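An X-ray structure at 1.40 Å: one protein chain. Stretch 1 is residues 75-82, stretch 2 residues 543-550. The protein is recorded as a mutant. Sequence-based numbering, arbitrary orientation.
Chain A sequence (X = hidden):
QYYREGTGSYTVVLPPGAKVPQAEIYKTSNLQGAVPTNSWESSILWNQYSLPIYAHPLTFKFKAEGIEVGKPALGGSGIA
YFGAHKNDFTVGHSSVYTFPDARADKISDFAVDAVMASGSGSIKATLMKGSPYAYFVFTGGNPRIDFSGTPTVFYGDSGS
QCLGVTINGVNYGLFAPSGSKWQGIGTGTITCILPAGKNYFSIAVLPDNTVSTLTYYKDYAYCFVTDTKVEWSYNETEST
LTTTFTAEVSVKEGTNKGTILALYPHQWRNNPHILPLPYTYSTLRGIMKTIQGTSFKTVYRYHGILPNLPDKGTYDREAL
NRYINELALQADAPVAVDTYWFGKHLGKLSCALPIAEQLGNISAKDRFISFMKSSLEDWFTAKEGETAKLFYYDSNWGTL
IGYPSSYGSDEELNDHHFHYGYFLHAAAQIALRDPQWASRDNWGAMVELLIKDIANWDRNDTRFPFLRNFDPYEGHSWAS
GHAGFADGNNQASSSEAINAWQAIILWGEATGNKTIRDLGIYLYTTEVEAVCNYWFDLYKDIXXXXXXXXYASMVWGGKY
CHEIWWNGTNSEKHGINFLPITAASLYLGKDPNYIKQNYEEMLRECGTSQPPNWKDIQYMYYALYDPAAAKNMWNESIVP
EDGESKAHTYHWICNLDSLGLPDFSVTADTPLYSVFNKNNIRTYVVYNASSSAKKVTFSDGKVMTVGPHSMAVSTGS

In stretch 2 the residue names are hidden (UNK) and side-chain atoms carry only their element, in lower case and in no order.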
# COMPACT_ATOMS: atom_id res chain seq x y z
N GLY A 75 19.72 -8.67 -10.00
CA GLY A 75 20.00 -10.01 -10.45
C GLY A 75 19.23 -11.07 -9.73
O GLY A 75 18.44 -10.80 -8.86
N GLY A 76 19.46 -12.30 -10.13
CA GLY A 76 18.78 -13.45 -9.58
C GLY A 76 18.01 -14.13 -10.68
O GLY A 76 17.76 -13.57 -11.75
N SER A 77 17.62 -15.35 -10.41
CA SER A 77 16.81 -16.12 -11.34
C SER A 77 15.92 -17.06 -10.56
O SER A 77 16.25 -17.52 -9.46
CB SER A 77 17.69 -16.93 -12.28
OG SER A 77 18.45 -17.82 -11.52
N GLY A 78 14.79 -17.40 -11.16
CA GLY A 78 13.94 -18.43 -10.59
C GLY A 78 12.91 -17.84 -9.66
O GLY A 78 12.03 -17.10 -10.10
N ILE A 79 13.02 -18.17 -8.38
CA ILE A 79 11.96 -17.89 -7.42
C ILE A 79 11.95 -16.45 -6.93
O ILE A 79 10.95 -16.01 -6.36
CB ILE A 79 12.04 -18.86 -6.21
CG1 ILE A 79 10.65 -19.03 -5.55
CG2 ILE A 79 13.11 -18.44 -5.21
CD1 ILE A 79 10.52 -20.19 -4.59
N ALA A 80 13.04 -15.73 -7.12
CA ALA A 80 13.16 -14.36 -6.61
C ALA A 80 14.06 -13.54 -7.51
O ALA A 80 14.98 -14.06 -8.15
CB ALA A 80 13.72 -14.39 -5.21
N TYR A 81 13.81 -12.24 -7.53
CA TYR A 81 14.68 -11.30 -8.21
C TYR A 81 15.05 -10.23 -7.22
O TYR A 81 14.21 -9.75 -6.49
CB TYR A 81 13.99 -10.73 -9.43
CG TYR A 81 14.94 -10.06 -10.41
CD1 TYR A 81 15.88 -10.81 -11.11
CD2 TYR A 81 14.93 -8.69 -10.61
CE1 TYR A 81 16.75 -10.22 -12.00
CE2 TYR A 81 15.79 -8.09 -11.52
CZ TYR A 81 16.72 -8.86 -12.20
OH TYR A 81 17.59 -8.27 -13.10
N PHE A 82 16.34 -9.86 -7.22
CA PHE A 82 16.94 -9.06 -6.15
C PHE A 82 17.44 -7.70 -6.61
O PHE A 82 18.01 -7.56 -7.69
CB PHE A 82 18.11 -9.81 -5.54
CG PHE A 82 17.75 -11.17 -4.98
CD1 PHE A 82 17.24 -11.31 -3.70
CD2 PHE A 82 18.01 -12.31 -5.72
CE1 PHE A 82 16.92 -12.57 -3.19
CE2 PHE A 82 17.70 -13.56 -5.22
CZ PHE A 82 17.16 -13.69 -3.95
N UNK A 543 8.77 -7.57 -14.57
CA UNK A 543 9.57 -8.68 -14.07
C UNK A 543 10.72 -8.97 -15.01
O UNK A 543 10.59 -8.89 -16.23
c UNK A 543 6.61 -10.77 -12.85
c UNK A 543 5.59 -10.70 -11.92
c UNK A 543 5.53 -9.65 -11.02
c UNK A 543 7.55 -8.78 -11.92
c UNK A 543 7.61 -9.82 -12.86
c UNK A 543 8.73 -9.95 -13.88
c UNK A 543 6.51 -8.70 -11.01
N UNK A 544 11.86 -9.31 -14.42
CA UNK A 544 13.04 -9.72 -15.19
C UNK A 544 12.76 -10.98 -16.00
O UNK A 544 12.06 -11.87 -15.53
c UNK A 544 14.19 -10.05 -14.23
o UNK A 544 15.31 -10.57 -14.95
N UNK A 545 13.35 -11.09 -17.21
CA UNK A 545 13.23 -12.36 -17.92
C UNK A 545 13.77 -13.56 -17.14
O UNK A 545 13.35 -14.69 -17.39
c UNK A 545 14.03 -10.66 -19.40
c UNK A 545 13.99 -10.05 -18.03
c UNK A 545 14.07 -12.12 -19.18
N UNK A 546 14.70 -13.33 -16.21
CA UNK A 546 15.27 -14.39 -15.40
C UNK A 546 14.36 -14.82 -14.25
O UNK A 546 14.60 -15.85 -13.66
o UNK A 546 16.51 -12.94 -13.94
c UNK A 546 16.62 -14.00 -14.84
N UNK A 547 13.35 -14.01 -13.91
CA UNK A 547 12.38 -14.39 -12.89
C UNK A 547 11.46 -15.42 -13.53
O UNK A 547 10.95 -15.24 -14.63
c UNK A 547 8.62 -13.90 -9.44
c UNK A 547 11.63 -13.15 -12.40
c UNK A 547 8.25 -13.45 -10.67
o UNK A 547 7.71 -14.19 -8.48
c UNK A 547 9.96 -14.12 -9.14
c UNK A 547 10.92 -13.88 -10.11
c UNK A 547 10.57 -13.42 -11.36
c UNK A 547 9.23 -13.20 -11.63
N UNK A 548 11.25 -16.52 -12.82
CA UNK A 548 10.60 -17.70 -13.41
C UNK A 548 9.08 -17.81 -13.31
O UNK A 548 8.55 -18.91 -13.40
N UNK A 549 8.39 -16.70 -13.13
CA UNK A 549 6.95 -16.70 -12.87
C UNK A 549 6.31 -15.48 -13.50
O UNK A 549 6.99 -14.46 -13.70
c UNK A 549 7.91 -19.80 -9.85
n UNK A 549 8.97 -19.05 -9.63
c UNK A 549 6.70 -16.72 -11.34
n UNK A 549 7.00 -19.07 -10.47
c UNK A 549 7.48 -17.78 -10.62
c UNK A 549 8.73 -17.78 -10.11
N UNK A 550 4.99 -15.54 -13.68
CA UNK A 550 4.16 -14.44 -14.15
C UNK A 550 3.46 -13.66 -13.02
O UNK A 550 2.61 -12.82 -13.28
c UNK A 550 2.07 -15.84 -14.65
n UNK A 550 1.52 -16.67 -15.53
o UNK A 550 1.77 -15.86 -13.45
c UNK A 550 3.16 -14.92 -15.21

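Position 543 carries one carbon followed by a ring of six carbons, with no heteroatom. It is Phe543, a buried apolar ring that makes no contact with stretch 1.

Position 544 has one carbon and one oxygen. The carbon lies over a face of the Tyr81 ring, 3.4 Å from CB to the ring centroid and 13° off the normal, a CH-pi contact. A single carbon bearing a hydroxyl is serine, Ser544; its CA-to-CB bond points toward stretch 1, placing CB over the ring, while OG is free to donate a hydrogen bond within its own stretch. Its backbone opens a type I turn, closed by a hydrogen bond of 3.0 Å from N of 547 to Ser544 O.

At 545 three carbons close a ring onto the backbone nitrogen, which defines Pro545. It points away from stretch 1, and its phi of -57° suits the second place of the turn.

Position 546 again has one carbon and one oxygen, the oxygen 2.6 Å from Gly76 O. This is Ser546. Its OG donates that short hydrogen bond and accepts another from Ser544 OG at 2.8 Å, so the hydroxyls form a relay ending on the Gly76 carbonyl. Ser546 O meanwhile accepts a hydrogen bond from Gly78 N at 2.9 Å and lies 3.2 Å from Ser77 CA in a CA-H...O contact.

Position 547 has one carbon, then a six-carbon ring bearing an oxygen, and the edge of the ring meets the backbone of stretch 1 near Ile79 O and Ala80 N. This is Tyr547: CE1 lies 3.5 Å from Ile79 O and CD1 4.5 Å from Tyr81 CB, so the flat ring packs beside the strand while its OH is hydrogen-bonded to a residue next to one of the stretches.

Position 548 has no side-chain atoms, and its backbone N lies 2.9 Å from Gly78 O; it is Gly548, whose N donates that hydrogen bond. An ideal CB would have room here, so the local packing alone does not demand glycine.

Position 549 has one carbon and a five-membered ring of three carbons and two nitrogens, its edge meeting Gly78 O and Ile79 CA. This is His549: CD2 lies 3.4 Å from Gly78 O and NE2 3.9 Å from Ile79 CA, and a ring with two nitrogens can use ND1 in a hydrogen bond elsewhere in the structure while CD2 and NE2 approach stretch 1.

Position 550 has two carbons, the second carrying one oxygen and one nitrogen, the amide of Asn550, out of reach of stretch 1.

The contact centres on Gly78, whose N and O pair with Ser546 O and Gly548 N in a single bridge flanking Tyr547. Gly78 has phi/psi of 91/-114°, where a CB would jam against the preceding carbonyl oxygen. Around this bridge, the serine relay holds Gly76, and Tyr81 packs against Ser544; the whole contact between the stretches buries 375 Å², both sides summed.

Stretch 2 543-550: FSPSYGHN
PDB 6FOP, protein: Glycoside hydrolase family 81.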